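Local coordinates for protein formate oxidase (Aspergillus oryzae, PDB 5ZU3) that binds a modified FAD, 8-formyl-FAD, and probably uses it to oxidise formate, at residues A[154-159]-A[211-216]; A[321-326]-A[397-402]; A[368-373]-A[453-458]. The protein carries 1 engineered substitution. All coordinates share one frame; numbering follows the deposited sequence.

Contact 1: residues A[154-159]-A[211-216]; sequences PIPISH and SFLFVK
Pro154 covers one face of the Phe214 ring with its CG, which stands 3.4 Å from the ring centroid and only 7° off the ring normal, a CH-pi contact over the centre. Proline suits this place because its compact, rigid pyrrolidine offers C-H groups to the pi face with little loss of freedom. At the ring edge, in plane, sits the backbone oxygen Ser211 O, where it meets the weakly positive rim of hydrogens; the same oxygen accepts a hydrogen bond from Phe214 N in the 3-10 turn of residues 211-214. Ile155 approaches obliquely, and its CD1 is modelled too near the ring for the exact spacing to be trusted. Beside this CH-pi contact Leu213 CD1 reaches the Pro156 ring at CD, 3.7 Å away. Leu213 carries CG anti to its carbonyl carbon (chi1 -64°), which turns the branch toward segment 154-159, where CD1 also touches Pro154 O (3.6 Å). The contact thus packs the start of strand 155-159 onto the turn after strand 207-208. Strand 155-159 runs between 133-136 and 195-204, while Phe214 also touches helices 16-25 and 555-572; the Ile155 side chain lies about 6 Å from that of Gln555, which binds FAD.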
ATOM      1  N   PRO A 154      13.451  -0.243  13.279  1.00 28.07           N
ATOM      2  CA  PRO A 154      13.216   1.151  13.680  1.00 27.03           C
ATOM      3  C   PRO A 154      11.798   1.667  13.458  1.00 28.26           C
ATOM      4  O   PRO A 154      11.542   2.844  13.757  1.00 29.41           O
ATOM      5  CB  PRO A 154      14.216   1.914  12.802  1.00 24.59           C
ATOM      6  CG  PRO A 154      14.274   1.096  11.547  1.00 24.26           C
ATOM      7  CD  PRO A 154      14.116  -0.347  11.971  1.00 26.15           C
ATOM      8  N   ILE A 155      10.873   0.833  12.982  1.00 24.62           N
ATOM      9  CA  ILE A 155       9.477   1.240  12.804  1.00 26.44           C
ATOM     10  C   ILE A 155       8.631   0.744  13.964  1.00 27.35           C
ATOM     11  O   ILE A 155       8.294  -0.446  14.016  1.00 25.31           O
ATOM     12  CB  ILE A 155       8.887   0.745  11.480  1.00 29.28           C
ATOM     13  CG1 ILE A 155       9.593   1.453  10.328  1.00 25.36           C
ATOM     14  CG2 ILE A 155       7.344   0.928  11.440  1.00 23.39           C
ATOM     15  CD1 ILE A 155      10.214   0.513   9.528  1.00 26.09           C
ATOM     16  N   PRO A 156       8.266   1.619  14.903  1.00 28.03           N
ATOM     17  CA  PRO A 156       7.437   1.188  16.039  1.00 28.83           C
ATOM     18  C   PRO A 156       6.027   0.846  15.571  1.00 31.68           C
ATOM     19  O   PRO A 156       5.407   1.609  14.828  1.00 32.13           O
ATOM     20  CB  PRO A 156       7.451   2.401  16.973  1.00 23.05           C
ATOM     21  CG  PRO A 156       8.598   3.288  16.461  1.00 27.93           C
ATOM     22  CD  PRO A 156       8.647   3.038  14.997  1.00 24.89           C
ATOM     23  N   ILE A 157       5.553  -0.343  15.946  1.00 28.36           N
ATOM     24  CA  ILE A 157       4.193  -0.767  15.642  1.00 30.79           C
ATOM     25  C   ILE A 157       3.488  -1.160  16.937  1.00 36.47           C
ATOM     26  O   ILE A 157       4.108  -1.574  17.923  1.00 32.68           O
ATOM     27  CB  ILE A 157       4.136  -1.956  14.664  1.00 31.27           C
ATOM     28  CG1 ILE A 157       4.593  -3.234  15.393  1.00 24.24           C
ATOM     29  CG2 ILE A 157       4.941  -1.659  13.407  1.00 24.26           C
ATOM     30  CD1 ILE A 157       4.303  -4.495  14.639  1.00 29.74           C
ATOM     31  N   SER A 158       2.161  -1.099  16.893  1.00 32.46           N
ATOM     32  CA  SER A 158       1.351  -1.503  18.032  1.00 28.74           C
ATOM     33  C   SER A 158      -0.045  -1.836  17.537  1.00 26.83           C
ATOM     34  O   SER A 158      -0.476  -1.355  16.484  1.00 31.19           O
ATOM     35  CB  SER A 158       1.296  -0.398  19.090  1.00 26.89           C
ATOM     36  OG  SER A 158       0.384  -0.715  20.126  1.00 28.73           O
ATOM     37  N   HIS A 159      -0.746  -2.673  18.300  1.00 23.67           N
ATOM     38  CA  HIS A 159      -2.192  -2.686  18.176  1.00 27.15           C
ATOM     39  C   HIS A 159      -2.699  -1.262  18.330  1.00 27.74           C
ATOM     40  O   HIS A 159      -2.144  -0.481  19.107  1.00 26.10           O
ATOM     41  CB  HIS A 159      -2.833  -3.576  19.247  1.00 25.88           C
ATOM     42  CG  HIS A 159      -2.715  -5.039  18.968  1.00 24.24           C
ATOM     43  ND1 HIS A 159      -1.581  -5.765  19.261  1.00 24.36           N
ATOM     44  CD2 HIS A 159      -3.575  -5.901  18.375  1.00 24.15           C
ATOM     45  CE1 HIS A 159      -1.764  -7.024  18.894  1.00 26.84           C
ATOM     46  NE2 HIS A 159      -2.962  -7.130  18.344  1.00 26.66           N
ATOM     47  N   SER A 211       8.959   5.335   7.133  1.00 25.46           N
ATOM     48  CA  SER A 211      10.240   4.732   6.771  1.00 20.64           C
ATOM     49  C   SER A 211      11.413   5.682   6.932  1.00 26.07           C
ATOM     50  O   SER A 211      12.562   5.223   6.916  1.00 28.68           O
ATOM     51  CB  SER A 211      10.173   4.219   5.339  1.00 23.08           C
ATOM     52  OG  SER A 211      10.381   5.251   4.395  1.00 24.06           O
ATOM     53  N   PHE A 212      11.156   6.983   7.112  1.00 23.76           N
ATOM     54  CA  PHE A 212      12.231   7.936   7.356  1.00 21.48           C
ATOM     55  C   PHE A 212      12.961   7.636   8.653  1.00 22.81           C
ATOM     56  O   PHE A 212      14.110   8.056   8.822  1.00 31.23           O
ATOM     57  CB  PHE A 212      11.655   9.345   7.405  1.00 21.18           C
ATOM     58  CG  PHE A 212      10.359   9.429   8.173  1.00 22.84           C
ATOM     59  CD1 PHE A 212      10.352   9.310   9.554  1.00 22.97           C
ATOM     60  CD2 PHE A 212       9.158   9.626   7.519  1.00 19.74           C
ATOM     61  CE1 PHE A 212       9.174   9.370  10.267  1.00 25.36           C
ATOM     62  CE2 PHE A 212       7.977   9.702   8.229  1.00 25.53           C
ATOM     63  CZ  PHE A 212       7.986   9.564   9.616  1.00 25.61           C
ATOM     64  N   LEU A 213      12.332   6.889   9.556  1.00 21.83           N
ATOM     65  CA  LEU A 213      12.966   6.467  10.792  1.00 24.72           C
ATOM     66  C   LEU A 213      14.157   5.558  10.557  1.00 27.99           C
ATOM     67  O   LEU A 213      14.890   5.257  11.513  1.00 29.58           O
ATOM     68  CB  LEU A 213      11.942   5.744  11.674  1.00 26.65           C
ATOM     69  CG  LEU A 213      10.797   6.627  12.133  1.00 29.27           C
ATOM     70  CD1 LEU A 213       9.733   5.751  12.777  1.00 23.42           C
ATOM     71  CD2 LEU A 213      11.363   7.670  13.100  1.00 21.59           C
ATOM     72  N   PHE A 214      14.308   5.044   9.340  1.00 24.86           N
ATOM     73  CA  PHE A 214      15.449   4.215   8.985  1.00 24.47           C
ATOM     74  C   PHE A 214      16.715   5.022   8.720  1.00 29.60           C
ATOM     75  O   PHE A 214      17.816   4.482   8.874  1.00 33.65           O
ATOM     76  CB  PHE A 214      15.152   3.418   7.725  1.00 25.15           C
ATOM     77  CG  PHE A 214      14.689   2.042   7.975  1.00 27.32           C
ATOM     78  CD1 PHE A 214      15.605   1.035   8.229  1.00 26.16           C
ATOM     79  CD2 PHE A 214      13.354   1.722   7.883  1.00 23.35           C
ATOM     80  CE1 PHE A 214      15.181  -0.265   8.436  1.00 27.53           C
ATOM     81  CE2 PHE A 214      12.941   0.419   8.075  1.00 27.32           C
ATOM     82  CZ  PHE A 214      13.845  -0.574   8.360  1.00 25.06           C
ATOM     83  N   VAL A 215      16.595   6.271   8.256  1.00 27.68           N
ATOM     84  CA  VAL A 215      17.743   6.923   7.632  1.00 33.60           C
ATOM     85  C   VAL A 215      18.173   8.180   8.377  1.00 31.31           C
ATOM     86  O   VAL A 215      18.885   9.007   7.836  1.00 35.70           O
ATOM     87  CB  VAL A 215      17.459   7.238   6.151  1.00 25.46           C
ATOM     88  CG1 VAL A 215      17.313   5.956   5.378  1.00 26.85           C
ATOM     89  CG2 VAL A 215      16.210   8.086   6.011  1.00 24.48           C
ATOM     90  N   LYS A 216      17.794   8.302   9.632  1.00 34.10           N
ATOM     91  CA  LYS A 216      18.129   9.450  10.452  1.00 40.35           C
ATOM     92  C   LYS A 216      19.264   9.090  11.404  1.00 39.64           C
ATOM     93  O   LYS A 216      19.508   7.915  11.698  1.00 38.61           O
ATOM     94  CB  LYS A 216      16.901   9.944  11.221  1.00 46.87           C
ATOM     95  CG  LYS A 216      16.061   8.816  11.854  1.00 42.60           C
ATOM     96  CD  LYS A 216      14.817   9.377  12.542  1.00 40.47           C
ATOM     97  CE  LYS A 216      15.195  10.237  13.740  1.00 39.25           C
ATOM     98  NZ  LYS A 216      14.110  11.153  14.148  1.00 40.60           N
TER

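Contact 2: residues A[321-326]-A[397-402]; sequences GMDDVL and VCMFGT
Asp323 and Met399 cross at a slant, the carboxylate passing across the methionine chain with Asp323 OD1 3.5 Å from Met399 CG. Beyond it the carboxylate reaches the backbone of the next residue: Phe400 N donates to Asp323 OD2 at 3.1 Å, coming from above the carboxylate plane, 41° out of it, and more weakly to OD1. The Phe400 ring, at 53° to the carboxylate, points elsewhere, so it is the amide, with CB close by, that meets the acid. An aspartate is apt here, short enough to accept from main-chain amides right beside its own helix; its OD1 also accepts from His416 N, so this buried acid is held by amides from the loop (Phe400) and from strand 415-423 (His416). Met399 holds CG anti to the backbone N (chi1 -164°) and stays extended through chi2, which carries SD to Leu326 CB (4.0 Å) and Met322 CB. A flexible, polarisable thioether fits such an uneven apolar surface. Met322 CG rests 3.9 Å from Cys398 SG, and the Met322 backbone is tied in by N to Cys398 O at 2.9 Å, an oxygen presented by the inverse gamma turn centred on Cys398. Met322 is the N-cap residue of helix 323-327. The contact therefore joins that helix's first turn to the loop leaving strand 392-397, beside strand 415-423, with helix 331-343 packed against Leu326.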
ATOM      1  N   GLY A 321     -19.419   7.269  16.220  1.00 27.01           N
ATOM      2  CA  GLY A 321     -18.362   7.608  15.289  1.00 22.10           C
ATOM      3  C   GLY A 321     -17.681   8.848  15.822  1.00 28.82           C
ATOM      4  O   GLY A 321     -18.159   9.476  16.770  1.00 34.65           O
ATOM      5  N   MET A 322     -16.546   9.197  15.218  1.00 32.39           N
ATOM      6  CA  MET A 322     -15.733  10.297  15.711  1.00 22.48           C
ATOM      7  C   MET A 322     -15.968  11.609  14.985  1.00 28.31           C
ATOM      8  O   MET A 322     -15.268  12.584  15.268  1.00 28.22           O
ATOM      9  CB  MET A 322     -14.261   9.915  15.644  1.00 26.07           C
ATOM     10  CG  MET A 322     -13.962   8.653  16.429  1.00 29.00           C
ATOM     11  SD  MET A 322     -14.135   8.950  18.200  1.00 34.00           S
ATOM     12  CE  MET A 322     -13.193  10.463  18.422  1.00 27.78           C
ATOM     13  N   ASP A 323     -16.947  11.661  14.076  1.00 24.03           N
ATOM     14  CA  ASP A 323     -17.144  12.841  13.242  1.00 24.78           C
ATOM     15  C   ASP A 323     -17.220  14.106  14.089  1.00 32.64           C
ATOM     16  O   ASP A 323     -16.638  15.143  13.739  1.00 30.61           O
ATOM     17  CB  ASP A 323     -18.418  12.693  12.406  1.00 26.98           C
ATOM     18  CG  ASP A 323     -18.443  11.423  11.555  1.00 29.04           C
ATOM     19  OD1 ASP A 323     -18.273  10.305  12.103  1.00 26.31           O
ATOM     20  OD2 ASP A 323     -18.694  11.550  10.339  1.00 27.60           O
ATOM     21  N   ASP A 324     -17.988  14.056  15.187  1.00 30.66           N
ATOM     22  CA  ASP A 324     -18.197  15.263  15.982  1.00 37.51           C
ATOM     23  C   ASP A 324     -16.984  15.643  16.819  1.00 36.03           C
ATOM     24  O   ASP A 324     -16.883  16.788  17.259  1.00 32.43           O
ATOM     25  CB  ASP A 324     -19.404  15.094  16.899  1.00 34.43           C
ATOM     26  CG  ASP A 324     -20.226  16.364  17.001  1.00 36.78           C
ATOM     27  OD1 ASP A 324     -20.659  16.882  15.946  1.00 38.59           O
ATOM     28  OD2 ASP A 324     -20.428  16.851  18.131  1.00 46.38           O
ATOM     29  N   VAL A 325     -16.064  14.720  17.050  1.00 34.17           N
ATOM     30  CA  VAL A 325     -14.860  15.063  17.783  1.00 33.41           C
ATOM     31  C   VAL A 325     -13.761  15.545  16.842  1.00 38.03           C
ATOM     32  O   VAL A 325     -13.122  16.569  17.097  1.00 38.91           O
ATOM     33  CB  VAL A 325     -14.398  13.871  18.641  1.00 34.99           C
ATOM     34  CG1 VAL A 325     -13.073  14.200  19.316  1.00 31.78           C
ATOM     35  CG2 VAL A 325     -15.473  13.480  19.657  1.00 33.67           C
ATOM     36  N   LEU A 326     -13.517  14.842  15.728  1.00 29.86           N
ATOM     37  CA  LEU A 326     -12.343  15.167  14.922  1.00 32.37           C
ATOM     38  C   LEU A 326     -12.645  15.932  13.646  1.00 35.25           C
ATOM     39  O   LEU A 326     -11.816  16.748  13.228  1.00 38.32           O
ATOM     40  CB  LEU A 326     -11.549  13.907  14.566  1.00 31.38           C
ATOM     41  CG  LEU A 326     -11.061  13.114  15.777  1.00 30.49           C
ATOM     42  CD1 LEU A 326     -10.634  11.714  15.356  1.00 23.90           C
ATOM     43  CD2 LEU A 326      -9.953  13.867  16.509  1.00 26.84           C
ATOM     44  N   VAL A 397     -13.889   2.017   9.330  1.00 25.49           N
ATOM     45  CA  VAL A 397     -13.350   3.313   9.741  1.00 23.52           C
ATOM     46  C   VAL A 397     -14.419   4.029  10.553  1.00 30.02           C
ATOM     47  O   VAL A 397     -15.574   4.132  10.119  1.00 27.98           O
ATOM     48  CB  VAL A 397     -12.930   4.133   8.515  1.00 22.73           C
ATOM     49  CG1 VAL A 397     -12.378   5.492   8.923  1.00 26.95           C
ATOM     50  CG2 VAL A 397     -11.911   3.346   7.693  1.00 27.67           C
ATOM     51  N   CYS A 398     -14.067   4.459  11.762  1.00 26.11           N
ATOM     52  CA  CYS A 398     -15.107   4.927  12.686  1.00 28.33           C
ATOM     53  C   CYS A 398     -15.358   6.427  12.558  1.00 25.66           C
ATOM     54  O   CYS A 398     -15.418   7.161  13.545  1.00 25.42           O
ATOM     55  CB  CYS A 398     -14.766   4.539  14.129  1.00 27.99           C
ATOM     56  SG  CYS A 398     -13.249   5.187  14.833  1.00 28.20           S
ATOM     57  N   MET A 399     -15.564   6.880  11.322  1.00 24.67           N
ATOM     58  CA  MET A 399     -15.819   8.287  11.034  1.00 19.73           C
ATOM     59  C   MET A 399     -16.122   8.391   9.548  1.00 24.78           C
ATOM     60  O   MET A 399     -15.779   7.484   8.782  1.00 26.93           O
ATOM     61  CB  MET A 399     -14.610   9.155  11.408  1.00 23.55           C
ATOM     62  CG  MET A 399     -14.890  10.646  11.505  1.00 23.22           C
ATOM     63  SD  MET A 399     -13.410  11.542  11.969  1.00 31.33           S
ATOM     64  CE  MET A 399     -12.491  11.448  10.436  1.00 24.94           C
ATOM     65  N   PHE A 400     -16.754   9.498   9.136  1.00 21.60           N
ATOM     66  CA  PHE A 400     -16.828   9.768   7.705  1.00 24.11           C
ATOM     67  C   PHE A 400     -15.416   9.981   7.171  1.00 27.02           C
ATOM     68  O   PHE A 400     -14.670  10.818   7.698  1.00 26.67           O
ATOM     69  CB  PHE A 400     -17.685  10.993   7.394  1.00 21.61           C
ATOM     70  CG  PHE A 400     -17.802  11.271   5.920  1.00 18.43           C
ATOM     71  CD1 PHE A 400     -18.748  10.619   5.151  1.00 23.18           C
ATOM     72  CD2 PHE A 400     -16.935  12.144   5.296  1.00 26.13           C
ATOM     73  CE1 PHE A 400     -18.867  10.847   3.788  1.00 20.34           C
ATOM     74  CE2 PHE A 400     -17.032  12.390   3.917  1.00 25.00           C
ATOM     75  CZ  PHE A 400     -18.011  11.737   3.170  1.00 27.05           C
ATOM     76  N   GLY A 401     -15.032   9.196   6.160  1.00 21.10           N
ATOM     77  CA  GLY A 401     -13.707   9.324   5.572  1.00 23.71           C
ATOM     78  C   GLY A 401     -13.657   9.956   4.185  1.00 26.57           C
ATOM     79  O   GLY A 401     -14.002   9.290   3.192  1.00 19.89           O
ATOM     80  N   THR A 402     -13.223  11.232   4.099  1.00 22.28           N
ATOM     81  CA  THR A 402     -13.189  11.924   2.809  1.00 21.95           C
ATOM     82  C   THR A 402     -12.352  11.166   1.784  1.00 24.71           C
ATOM     83  O   THR A 402     -12.663  11.189   0.589  1.00 20.70           O
ATOM     84  CB  THR A 402     -12.642  13.346   2.959  1.00 26.40           C
ATOM     85  OG1 THR A 402     -11.352  13.306   3.586  1.00 28.52           O
ATOM     86  CG2 THR A 402     -13.600  14.233   3.779  1.00 27.77           C
TER

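Contact 3: residues A[368-373]-A[453-458]; sequences DAEYRK and NDLDII
Ile458 packs against two acidic side chains at the start of the facing helix, its CD1 3.5 Å from Glu370 CD and its CG2 3.7 Å from Asp368 CG. It meets Asp368 at about a right angle and Glu370 obliquely. The branched isoleucine suits both: CG2, anti to the backbone N, meets Asp368, while CG1 (chi1 -73°) carries CD1 to Glu370 and also to Asp368 OD1. Glu370 is extended, running along its methylenes past Ile458 until OE1 comes 3.7 Å from Asp454 CB. On the other flank Leu455 puts CD1 4.1 Å from Tyr371 CA and lays CD2 obliquely against the tyrosine ring.

Around this first shell, N-caps fix both helix starts. Asp368 OD1 uses its anti lone pair to accept from Tyr371 N at 2.8 Å, and Asn453 OD1 takes Leu455 N, almost straight at 169°. Short polar residues suit these positions, where early helical amides lack a backbone acceptor. Tyr371 OH is anchored on Asp382, and Asp454 OD1 pairs with Arg74. The short helical segments cross at -127° with axes 10.2 Å apart.

Chemically, van der Waals packing of methyls on carboxylates and aliphatic carbon does the joining. Glu370 OE1 and Asp454 OD2 come within 4.4 Å, a like-charge approach that Arg74 probably softens. Asp368, whose OD2 has a long, weak ion pair with Arg461, would likely be steadied as an anion by its helix N-terminus.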
ATOM      1  N   ASP A 368     -25.086 -17.036  -6.743  1.00 31.47           N
ATOM      2  CA  ASP A 368     -25.033 -16.417  -8.063  1.00 31.86           C
ATOM      3  C   ASP A 368     -24.761 -17.465  -9.143  1.00 32.93           C
ATOM      4  O   ASP A 368     -23.756 -18.191  -9.081  1.00 28.73           O
ATOM      5  CB  ASP A 368     -23.972 -15.322  -8.104  1.00 28.15           C
ATOM      6  CG  ASP A 368     -23.906 -14.630  -9.448  1.00 33.15           C
ATOM      7  OD1 ASP A 368     -23.213 -15.165 -10.359  1.00 27.24           O
ATOM      8  OD2 ASP A 368     -24.558 -13.566  -9.587  1.00 31.13           O
ATOM      9  N   ALA A 369     -25.652 -17.532 -10.137  1.00 25.23           N
ATOM     10  CA  ALA A 369     -25.505 -18.541 -11.177  1.00 32.04           C
ATOM     11  C   ALA A 369     -24.188 -18.369 -11.927  1.00 30.62           C
ATOM     12  O   ALA A 369     -23.521 -19.355 -12.260  1.00 23.94           O
ATOM     13  CB  ALA A 369     -26.686 -18.476 -12.142  1.00 29.17           C
ATOM     14  N   GLU A 370     -23.788 -17.120 -12.183  1.00 27.39           N
ATOM     15  CA  GLU A 370     -22.547 -16.898 -12.914  1.00 28.75           C
ATOM     16  C   GLU A 370     -21.325 -17.351 -12.110  1.00 25.94           C
ATOM     17  O   GLU A 370     -20.401 -17.959 -12.674  1.00 25.08           O
ATOM     18  CB  GLU A 370     -22.437 -15.439 -13.323  1.00 29.83           C
ATOM     19  CG  GLU A 370     -21.302 -15.194 -14.278  1.00 32.98           C
ATOM     20  CD  GLU A 370     -21.310 -13.790 -14.856  1.00 39.61           C
ATOM     21  OE1 GLU A 370     -20.230 -13.345 -15.296  1.00 39.78           O
ATOM     22  OE2 GLU A 370     -22.376 -13.125 -14.836  1.00 45.59           O
ATOM     23  N   TYR A 371     -21.298 -17.090 -10.797  1.00 26.82           N
ATOM     24  CA  TYR A 371     -20.199 -17.629  -9.990  1.00 27.47           C
ATOM     25  C   TYR A 371     -20.196 -19.151 -10.021  1.00 27.79           C
ATOM     26  O   TYR A 371     -19.129 -19.771 -10.093  1.00 28.54           O
ATOM     27  CB  TYR A 371     -20.241 -17.136  -8.544  1.00 27.83           C
ATOM     28  CG  TYR A 371     -19.132 -17.768  -7.720  1.00 28.63           C
ATOM     29  CD1 TYR A 371     -19.314 -19.001  -7.073  1.00 30.01           C
ATOM     30  CD2 TYR A 371     -17.896 -17.156  -7.610  1.00 28.84           C
ATOM     31  CE1 TYR A 371     -18.298 -19.589  -6.346  1.00 28.84           C
ATOM     32  CE2 TYR A 371     -16.872 -17.734  -6.872  1.00 28.99           C
ATOM     33  CZ  TYR A 371     -17.080 -18.953  -6.246  1.00 28.73           C
ATOM     34  OH  TYR A 371     -16.067 -19.535  -5.533  1.00 23.56           O
ATOM     35  N   ARG A 372     -21.373 -19.777  -9.955  1.00 28.63           N
ATOM     36  CA  ARG A 372     -21.410 -21.242  -9.962  1.00 30.93           C
ATOM     37  C   ARG A 372     -20.855 -21.817 -11.268  1.00 27.78           C
ATOM     38  O   ARG A 372     -20.067 -22.773 -11.247  1.00 28.80           O
ATOM     39  CB  ARG A 372     -22.832 -21.765  -9.695  1.00 22.53           C
ATOM     40  CG  ARG A 372     -23.209 -21.731  -8.212  1.00 30.57           C
ATOM     41  CD  ARG A 372     -24.629 -22.251  -7.880  1.00 30.43           C
ATOM     42  NE  ARG A 372     -25.660 -21.900  -8.854  1.00 31.39           N
ATOM     43  CZ  ARG A 372     -26.548 -20.934  -8.683  1.00 28.88           C
ATOM     44  NH1 ARG A 372     -26.519 -20.204  -7.582  1.00 33.88           N
ATOM     45  NH2 ARG A 372     -27.449 -20.682  -9.627  1.00 31.35           N
ATOM     46  N   LYS A 373     -21.264 -21.257 -12.416  1.00 27.78           N
ATOM     47  CA  LYS A 373     -20.687 -21.667 -13.700  1.00 26.30           C
ATOM     48  C   LYS A 373     -19.169 -21.538 -13.705  1.00 30.85           C
ATOM     49  O   LYS A 373     -18.463 -22.430 -14.194  1.00 31.04           O
ATOM     50  CB  LYS A 373     -21.236 -20.809 -14.844  1.00 36.06           C
ATOM     51  CG  LYS A 373     -20.881 -21.375 -16.234  1.00 41.04           C
ATOM     52  CD  LYS A 373     -21.271 -20.471 -17.421  1.00 42.30           C
ATOM     53  CE  LYS A 373     -22.653 -19.860 -17.328  1.00 50.91           C
ATOM     54  NZ  LYS A 373     -22.629 -18.455 -17.863  1.00 48.46           N
ATOM     55  N   ASN A 453     -12.783  -8.378 -15.322  1.00 21.45           N
ATOM     56  CA  ASN A 453     -13.556  -9.614 -15.272  1.00 24.82           C
ATOM     57  C   ASN A 453     -14.864  -9.369 -14.528  1.00 20.28           C
ATOM     58  O   ASN A 453     -14.855  -8.858 -13.412  1.00 22.65           O
ATOM     59  CB  ASN A 453     -12.767 -10.737 -14.589  1.00 24.03           C
ATOM     60  CG  ASN A 453     -13.314 -12.130 -14.910  1.00 22.87           C
ATOM     61  OD1 ASN A 453     -14.532 -12.383 -14.838  1.00 22.74           O
ATOM     62  ND2 ASN A 453     -12.407 -13.057 -15.218  1.00 23.57           N
ATOM     63  N   ASP A 454     -15.984  -9.706 -15.168  1.00 24.92           N
ATOM     64  CA  ASP A 454     -17.294  -9.567 -14.539  1.00 15.83           C
ATOM     65  C   ASP A 454     -17.378 -10.263 -13.177  1.00 22.58           C
ATOM     66  O   ASP A 454     -18.132  -9.826 -12.297  1.00 22.86           O
ATOM     67  CB  ASP A 454     -18.339 -10.138 -15.482  1.00 17.88           C
ATOM     68  CG  ASP A 454     -18.739  -9.169 -16.577  1.00 23.27           C
ATOM     69  OD1 ASP A 454     -18.128  -8.081 -16.694  1.00 19.66           O
ATOM     70  OD2 ASP A 454     -19.667  -9.523 -17.334  1.00 25.72           O
ATOM     71  N   LEU A 455     -16.621 -11.345 -12.977  1.00 22.78           N
ATOM     72  CA  LEU A 455     -16.706 -12.061 -11.704  1.00 23.73           C
ATOM     73  C   LEU A 455     -16.269 -11.198 -10.527  1.00 23.28           C
ATOM     74  O   LEU A 455     -16.804 -11.349  -9.422  1.00 28.37           O
ATOM     75  CB  LEU A 455     -15.878 -13.334 -11.752  1.00 23.04           C
ATOM     76  CG  LEU A 455     -16.563 -14.518 -11.080  1.00 30.62           C
ATOM     77  CD1 LEU A 455     -17.758 -15.036 -11.927  1.00 25.60           C
ATOM     78  CD2 LEU A 455     -15.537 -15.631 -10.755  1.00 28.44           C
ATOM     79  N   ASP A 456     -15.310 -10.288 -10.734  1.00 24.38           N
ATOM     80  CA  ASP A 456     -14.923  -9.375  -9.662  1.00 21.97           C
ATOM     81  C   ASP A 456     -16.095  -8.484  -9.273  1.00 25.15           C
ATOM     82  O   ASP A 456     -16.242  -8.130  -8.100  1.00 27.42           O
ATOM     83  CB  ASP A 456     -13.717  -8.512 -10.066  1.00 24.84           C
ATOM     84  CG  ASP A 456     -12.357  -9.239  -9.950  1.00 27.44           C
ATOM     85  OD1 ASP A 456     -12.277 -10.361  -9.401  1.00 26.20           O
ATOM     86  OD2 ASP A 456     -11.337  -8.664 -10.414  1.00 27.90           O
ATOM     87  N   ILE A 457     -16.928  -8.086 -10.249  1.00 23.97           N
ATOM     88  CA  ILE A 457     -18.110  -7.282  -9.927  1.00 23.28           C
ATOM     89  C   ILE A 457     -19.082  -8.086  -9.079  1.00 23.64           C
ATOM     90  O   ILE A 457     -19.649  -7.576  -8.105  1.00 29.23           O
ATOM     91  CB  ILE A 457     -18.797  -6.747 -11.208  1.00 26.13           C
ATOM     92  CG1 ILE A 457     -17.877  -5.834 -12.017  1.00 22.35           C
ATOM     93  CG2 ILE A 457     -20.090  -6.005 -10.882  1.00 17.97           C
ATOM     94  CD1 ILE A 457     -18.545  -5.365 -13.319  1.00 25.84           C
ATOM     95  N   ILE A 458     -19.271  -9.361  -9.423  1.00 20.78           N
ATOM     96  CA  ILE A 458     -20.167 -10.222  -8.653  1.00 26.93           C
ATOM     97  C   ILE A 458     -19.646 -10.366  -7.232  1.00 27.43           C
ATOM     98  O   ILE A 458     -20.388 -10.195  -6.258  1.00 32.06           O
ATOM     99  CB  ILE A 458     -20.333 -11.588  -9.354  1.00 26.13           C
ATOM    100  CG1 ILE A 458     -21.200 -11.428 -10.605  1.00 26.14           C
ATOM    101  CG2 ILE A 458     -20.912 -12.630  -8.418  1.00 24.93           C
ATOM    102  CD1 ILE A 458     -21.072 -12.556 -11.594  1.00 23.94           C
TER

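Overall arrangement
Contact 2 is the buried one; contacts 1 and 3 are only partly buried, contact 3 farthest from the chain's centre. Contacts 1 and 2 both involve strands of one large, branched mixed sheet, 155-159 in the first and the end of 392-397 in the second, yet their nearest atoms are about 13 Å apart. Contact 3 joins two helix starts, and lies across the chain's centre from contact 1. The chemistry follows place: a proline-phenylalanine CH-pi contact near the FAD site, a buried acid satisfied by main-chain amides in contact 2, and acids beside aliphatic carbon in contact 3. Contacts 2 and 3 alternate along the sequence, while contact 1 closes before either begins.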